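Local coordinates for enoyl-CoA hydratase/isomerase family protein (PDB 3L3S), which probably acts as a hydro-lyase of the crotonase superfamily, a family whose members generally work on acyl-CoA substrates, and is linked to fatty acid metabolism, at residues A109-I114 / P133-C138; D127-S132 / G183-I188. All coordinates share one frame; numbering follows the deposited sequence.

Contact 1 of 2, residues A109-I114 / P133-C138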
loop_
_atom_site.group_PDB
_atom_site.type_symbol
_atom_site.label_atom_id
_atom_site.label_comp_id
_atom_site.label_asym_id
_atom_site.label_seq_id
_atom_site.Cartn_x
_atom_site.Cartn_y
_atom_site.Cartn_z
ATOM N N ALA B 109 14.012 -1.454 -14.987
ATOM C CA ALA B 109 15.339 -1.425 -14.401
ATOM C C ALA B 109 15.905 -2.842 -14.233
ATOM O O ALA B 109 15.219 -3.737 -13.732
ATOM C CB ALA B 109 15.300 -0.704 -13.075
ATOM N N LEU B 110 17.131 -3.045 -14.716
ATOM C CA LEU B 110 17.848 -4.328 -14.616
ATOM C C LEU B 110 18.946 -4.127 -13.556
ATOM O O LEU B 110 19.931 -3.411 -13.790
ATOM C CB LEU B 110 18.446 -4.697 -15.980
ATOM C CG LEU B 110 18.914 -6.105 -16.382
ATOM C CD1 LEU B 110 19.120 -6.108 -17.888
ATOM C CD2 LEU B 110 20.191 -6.549 -15.693
ATOM N N VAL B 111 18.753 -4.759 -12.398
ATOM C CA VAL B 111 19.662 -4.655 -11.248
ATOM C C VAL B 111 20.433 -5.948 -10.941
ATOM O O VAL B 111 19.826 -6.972 -10.621
ATOM C CB VAL B 111 18.862 -4.183 -9.990
ATOM C CG1 VAL B 111 19.731 -4.074 -8.755
ATOM C CG2 VAL B 111 18.224 -2.840 -10.268
ATOM N N GLU B 112 21.770 -5.862 -10.995
ATOM C CA GLU B 112 22.680 -6.994 -10.729
ATOM C C GLU B 112 23.461 -6.829 -9.419
ATOM O O GLU B 112 24.037 -7.801 -8.911
ATOM C CB GLU B 112 23.704 -7.152 -11.867
ATOM C CG GLU B 112 23.133 -7.532 -13.222
ATOM C CD GLU B 112 24.107 -7.325 -14.368
ATOM O OE1 GLU B 112 24.865 -6.335 -14.353
ATOM O OE2 GLU B 112 24.098 -8.146 -15.309
ATOM N N GLY B 113 23.513 -5.595 -8.911
ATOM C CA GLY B 113 24.237 -5.313 -7.682
ATOM C C GLY B 113 23.555 -4.369 -6.713
ATOM O O GLY B 113 22.326 -4.377 -6.582
ATOM N N ILE B 114 24.350 -3.551 -6.026
ATOM C CA ILE B 114 23.804 -2.619 -5.047
ATOM C C ILE B 114 23.223 -1.319 -5.623
ATOM O O ILE B 114 23.825 -0.657 -6.478
ATOM C CB ILE B 114 24.794 -2.370 -3.846
ATOM C CG1 ILE B 114 24.144 -1.482 -2.762
ATOM C CG2 ILE B 114 26.120 -1.822 -4.335
ATOM C CD1 ILE B 114 24.967 -1.293 -1.480
ATOM N N PRO B 133 19.915 -12.557 -7.368
ATOM C CA PRO B 133 19.950 -12.753 -5.909
ATOM C C PRO B 133 20.974 -11.941 -5.120
ATOM O O PRO B 133 20.712 -11.586 -3.973
ATOM C CB PRO B 133 20.194 -14.247 -5.775
ATOM C CG PRO B 133 19.422 -14.782 -6.900
ATOM C CD PRO B 133 19.863 -13.875 -8.032
ATOM N N ALA B 134 22.087 -11.585 -5.761
ATOM C CA ALA B 134 23.160 -10.801 -5.136
ATOM C C ALA B 134 22.859 -9.303 -4.965
ATOM O O ALA B 134 23.634 -8.576 -4.333
ATOM C CB ALA B 134 24.443 -10.978 -5.918
ATOM N N ALA B 135 21.723 -8.858 -5.501
ATOM C CA ALA B 135 21.317 -7.458 -5.429
ATOM C C ALA B 135 20.953 -6.978 -4.023
ATOM O O ALA B 135 20.134 -7.596 -3.331
ATOM C CB ALA B 135 20.174 -7.183 -6.404
ATOM N N ARG B 136 21.643 -5.921 -3.589
ATOM C CA ARG B 136 21.424 -5.311 -2.280
ATOM C C ARG B 136 20.846 -3.913 -2.466
ATOM O O ARG B 136 21.001 -3.297 -3.523
ATOM C CB ARG B 136 22.693 -5.309 -1.434
ATOM C CG ARG B 136 23.161 -6.709 -1.005
ATOM C CD ARG B 136 24.514 -6.670 -0.294
ATOM N NE ARG B 136 25.481 -5.801 -0.976
ATOM C CZ ARG B 136 26.489 -6.214 -1.743
ATOM N NH1 ARG B 136 26.705 -7.510 -1.957
ATOM N NH2 ARG B 136 27.284 -5.314 -2.307
ATOM N N PHE B 137 20.063 -3.477 -1.482
ATOM C CA PHE B 137 19.354 -2.200 -1.546
ATOM C C PHE B 137 19.585 -1.377 -0.293
ATOM O O PHE B 137 19.475 -1.884 0.825
ATOM C CB PHE B 137 17.848 -2.461 -1.766
ATOM C CG PHE B 137 17.559 -3.397 -2.914
ATOM C CD1 PHE B 137 17.424 -2.902 -4.220
ATOM C CD2 PHE B 137 17.513 -4.791 -2.711
ATOM C CE1 PHE B 137 17.249 -3.784 -5.319
ATOM C CE2 PHE B 137 17.347 -5.680 -3.797
ATOM C CZ PHE B 137 17.214 -5.182 -5.098
ATOM N N CYS B 138 19.837 -0.085 -0.480
ATOM C CA CYS B 138 20.131 0.773 0.650
ATOM C C CYS B 138 19.752 2.231 0.481
ATOM O O CYS B 138 19.592 2.730 -0.634
ATOM C CB CYS B 138 21.638 0.690 0.941
ATOM S SG CYS B 138 22.203 1.532 2.416
#
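G113 and I114 meet A135 and R136 at the start of the small parallel sheet of this crotonase fold, just beyond strand 107-111 of the main sheet. The backbones are joined loosely. The oxygen G113 O takes a weak hydrogen bond from R136 N at 3.4 Å, bent to 135° at the hydrogen, and A135 CA adds a CA-H...O contact to the same G113 O at 3.4 Å. One residue further on the direction reverses, as I114 CA sends its hydrogen to R136 O over 3.3 Å along a straighter path (156°).

Side chains pack around these backbone contacts. In I114, CG1 is anti to the backbone N (chi1 -175°), which lays it against the peptide of R136, 3.7 Å from R136 O. The R136 chain bends at chi3, and the bend brings its guanidinium back beside I114, with NH2 4.2 Å from I114 CB. At the end of strand 107-111, V111 CG1 reaches across to A135 CB at 3.9 Å, and the same methyl lies 4.2 Å from CE1 of the F137 ring. The E112 side chain leaves the contact, and its OE1 is held by G60 N.

V111 and F137 both rest on M123 of helix 118-124, and F137 also packs on L120 of that helix. F63 and I62 of strand 62-64, the neighbour of strand 114-116 within the small sheet, touch V111 and I114 respectively.

Contact 2 of 2, residues D127-S132 / G183-I188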
loop_
_atom_site.group_PDB
_atom_site.type_symbol
_atom_site.label_atom_id
_atom_site.label_comp_id
_atom_site.label_asym_id
_atom_site.label_seq_id
_atom_site.Cartn_x
_atom_site.Cartn_y
_atom_site.Cartn_z
ATOM N N ASP B 127 8.915 1.674 -13.858
ATOM C CA ASP B 127 7.649 0.946 -13.710
ATOM C C ASP B 127 7.909 -0.463 -13.182
ATOM O O ASP B 127 7.232 -0.929 -12.251
ATOM C CB ASP B 127 6.907 0.858 -15.044
ATOM C CG ASP B 127 6.459 2.212 -15.565
ATOM O OD1 ASP B 127 5.903 3.009 -14.785
ATOM O OD2 ASP B 127 6.660 2.474 -16.768
ATOM N N LEU B 128 8.903 -1.126 -13.777
ATOM C CA LEU B 128 9.303 -2.476 -13.382
ATOM C C LEU B 128 10.789 -2.566 -12.960
ATOM O O LEU B 128 11.607 -1.716 -13.329
ATOM C CB LEU B 128 8.990 -3.475 -14.501
ATOM C CG LEU B 128 7.551 -3.541 -15.041
ATOM C CD1 LEU B 128 7.459 -4.517 -16.197
ATOM C CD2 LEU B 128 6.575 -3.905 -13.932
ATOM N N ALA B 129 11.114 -3.571 -12.147
ATOM C CA ALA B 129 12.478 -3.784 -11.666
ATOM C C ALA B 129 12.727 -5.271 -11.444
ATOM O O ALA B 129 11.949 -5.949 -10.766
ATOM C CB ALA B 129 12.728 -3.007 -10.374
ATOM N N TYR B 130 13.779 -5.781 -12.077
ATOM C CA TYR B 130 14.153 -7.193 -11.976
ATOM C C TYR B 130 15.580 -7.319 -11.461
ATOM O O TYR B 130 16.512 -6.687 -11.982
ATOM C CB TYR B 130 13.989 -7.896 -13.335
ATOM C CG TYR B 130 12.560 -7.889 -13.828
ATOM C CD1 TYR B 130 11.659 -8.909 -13.456
ATOM C CD2 TYR B 130 12.061 -6.799 -14.579
ATOM C CE1 TYR B 130 10.282 -8.838 -13.806
ATOM C CE2 TYR B 130 10.697 -6.714 -14.933
ATOM C CZ TYR B 130 9.810 -7.732 -14.536
ATOM O OH TYR B 130 8.464 -7.599 -14.801
ATOM N N ALA B 131 15.735 -8.128 -10.426
ATOM C CA ALA B 131 17.033 -8.320 -9.809
ATOM C C ALA B 131 17.552 -9.747 -9.762
ATOM O O ALA B 131 16.813 -10.709 -9.986
ATOM C CB ALA B 131 17.023 -7.718 -8.410
ATOM N N SER B 132 18.859 -9.851 -9.527
ATOM C CA SER B 132 19.572 -11.123 -9.379
ATOM C C SER B 132 19.600 -11.331 -7.860
ATOM O O SER B 132 19.310 -10.386 -7.124
ATOM C CB SER B 132 21.006 -10.996 -9.933
ATOM O OG SER B 132 21.905 -10.375 -9.018
ATOM N N GLY B 183 8.022 -5.381 -2.383
ATOM C CA GLY B 183 7.518 -4.779 -3.602
ATOM C C GLY B 183 8.477 -3.774 -4.202
ATOM O O GLY B 183 8.066 -2.906 -4.963
ATOM N N LEU B 184 9.754 -3.887 -3.850
ATOM C CA LEU B 184 10.799 -2.993 -4.353
ATOM C C LEU B 184 11.212 -3.450 -5.751
ATOM O O LEU B 184 11.568 -2.630 -6.594
ATOM C CB LEU B 184 11.972 -2.971 -3.371
ATOM C CG LEU B 184 13.129 -1.970 -3.394
ATOM C CD1 LEU B 184 12.633 -0.513 -3.493
ATOM C CD2 LEU B 184 13.951 -2.169 -2.130
ATOM N N ILE B 185 11.146 -4.765 -5.977
ATOM C CA ILE B 185 11.433 -5.375 -7.277
ATOM C C ILE B 185 10.254 -6.289 -7.633
ATOM O O ILE B 185 9.461 -6.638 -6.754
ATOM C CB ILE B 185 12.783 -6.162 -7.307
ATOM C CG1 ILE B 185 12.879 -7.128 -6.120
ATOM C CG2 ILE B 185 13.956 -5.182 -7.382
ATOM C CD1 ILE B 185 14.050 -8.080 -6.129
ATOM N N ASN B 186 10.157 -6.685 -8.903
ATOM C CA ASN B 186 9.064 -7.538 -9.388
ATOM C C ASN B 186 9.286 -9.049 -9.333
ATOM O O ASN B 186 8.341 -9.801 -9.054
ATOM C CB ASN B 186 8.676 -7.149 -10.816
ATOM C CG ASN B 186 8.056 -5.766 -10.901
ATOM O OD1 ASN B 186 6.831 -5.613 -10.851
ATOM N ND2 ASN B 186 8.897 -4.750 -11.032
ATOM N N ARG B 187 10.514 -9.493 -9.616
ATOM C CA ARG B 187 10.854 -10.914 -9.629
ATOM C C ARG B 187 12.356 -11.099 -9.463
ATOM O O ARG B 187 13.136 -10.249 -9.889
ATOM C CB ARG B 187 10.386 -11.539 -10.956
ATOM C CG ARG B 187 10.191 -13.044 -10.960
ATOM C CD ARG B 187 9.524 -13.506 -12.261
ATOM N NE ARG B 187 9.440 -14.967 -12.325
ATOM C CZ ARG B 187 9.134 -15.675 -13.411
ATOM N NH1 ARG B 187 8.860 -15.071 -14.565
ATOM N NH2 ARG B 187 9.149 -17.000 -13.354
ATOM N N ILE B 188 12.751 -12.183 -8.795
ATOM C CA ILE B 188 14.170 -12.516 -8.604
ATOM C C ILE B 188 14.491 -13.623 -9.593
ATOM O O ILE B 188 13.810 -14.645 -9.633
ATOM C CB ILE B 188 14.505 -13.054 -7.179
ATOM C CG1 ILE B 188 14.244 -11.998 -6.101
ATOM C CG2 ILE B 188 15.985 -13.447 -7.100
ATOM C CD1 ILE B 188 14.286 -12.569 -4.688
#
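I185 holds CG1 in the crowded position between its backbone N and carbonyl carbon (chi1 50°) and runs on extended (chi2 172°), a shape that splits its methyls between two alanines: CG2 lies 3.9 Å from A129 CB, and CD1 lies 3.8 Å from A131 CB. Y130, with CG beside its own backbone N, swings its ring over the other side of the strand. There R187 CB sits at the ring edge, near its plane, 3.8 Å from Y130 CD1, and N186 CB approaches CE1 of Y130 obliquely at the same 3.8 Å.

The firm backbone link is N186 N to A129 O, 2.7 Å and almost straight (175°). Beyond it the pairing is parallel but slack, since A131 N reaches R187 O only through a weak 3.4 Å bond. I188 CA adds a CA-H...O contact to A131 O (3.5 Å), and a backbone hydrogen bond between A131 and L189 continues the pairing. The weakly bonded strand at about 187-188 is the outermost of the main sheet within this chain.

G183 ends helix 176-182 as the C-prime residue of a Schellman motif, and I185 packs back on A179 of that helix and on M123 of helix 118-124. Helix 194-207 covers the Y130 face through L194, H197 and L201, while Y130 OH is hydrogen-bonded to E166 of a second subunit, which places this sheet edge beside the interface between subunits.

How the contacts relate
The two contacts lie with their centres about 9 Å apart, and their segments interleave along the chain in the order 109-114, 127-132, 133-138, 183-188. Strands 107-111 and 128-131 are neighbours in the main sheet, probably joined by hydrogen bonds from A109 N to L128 O (2.9 Å) and from V111 N to Y130 O (3.0 Å). Segment 133-138 follows 127-132 directly in the chain. Contact 2 adds the short, weakly bonded outermost strand, 187-188, to the main sheet, whereas contact 1 leads from that sheet into the small parallel one. M123 of helix 118-124 packs against both, so this helix lies against both contacts.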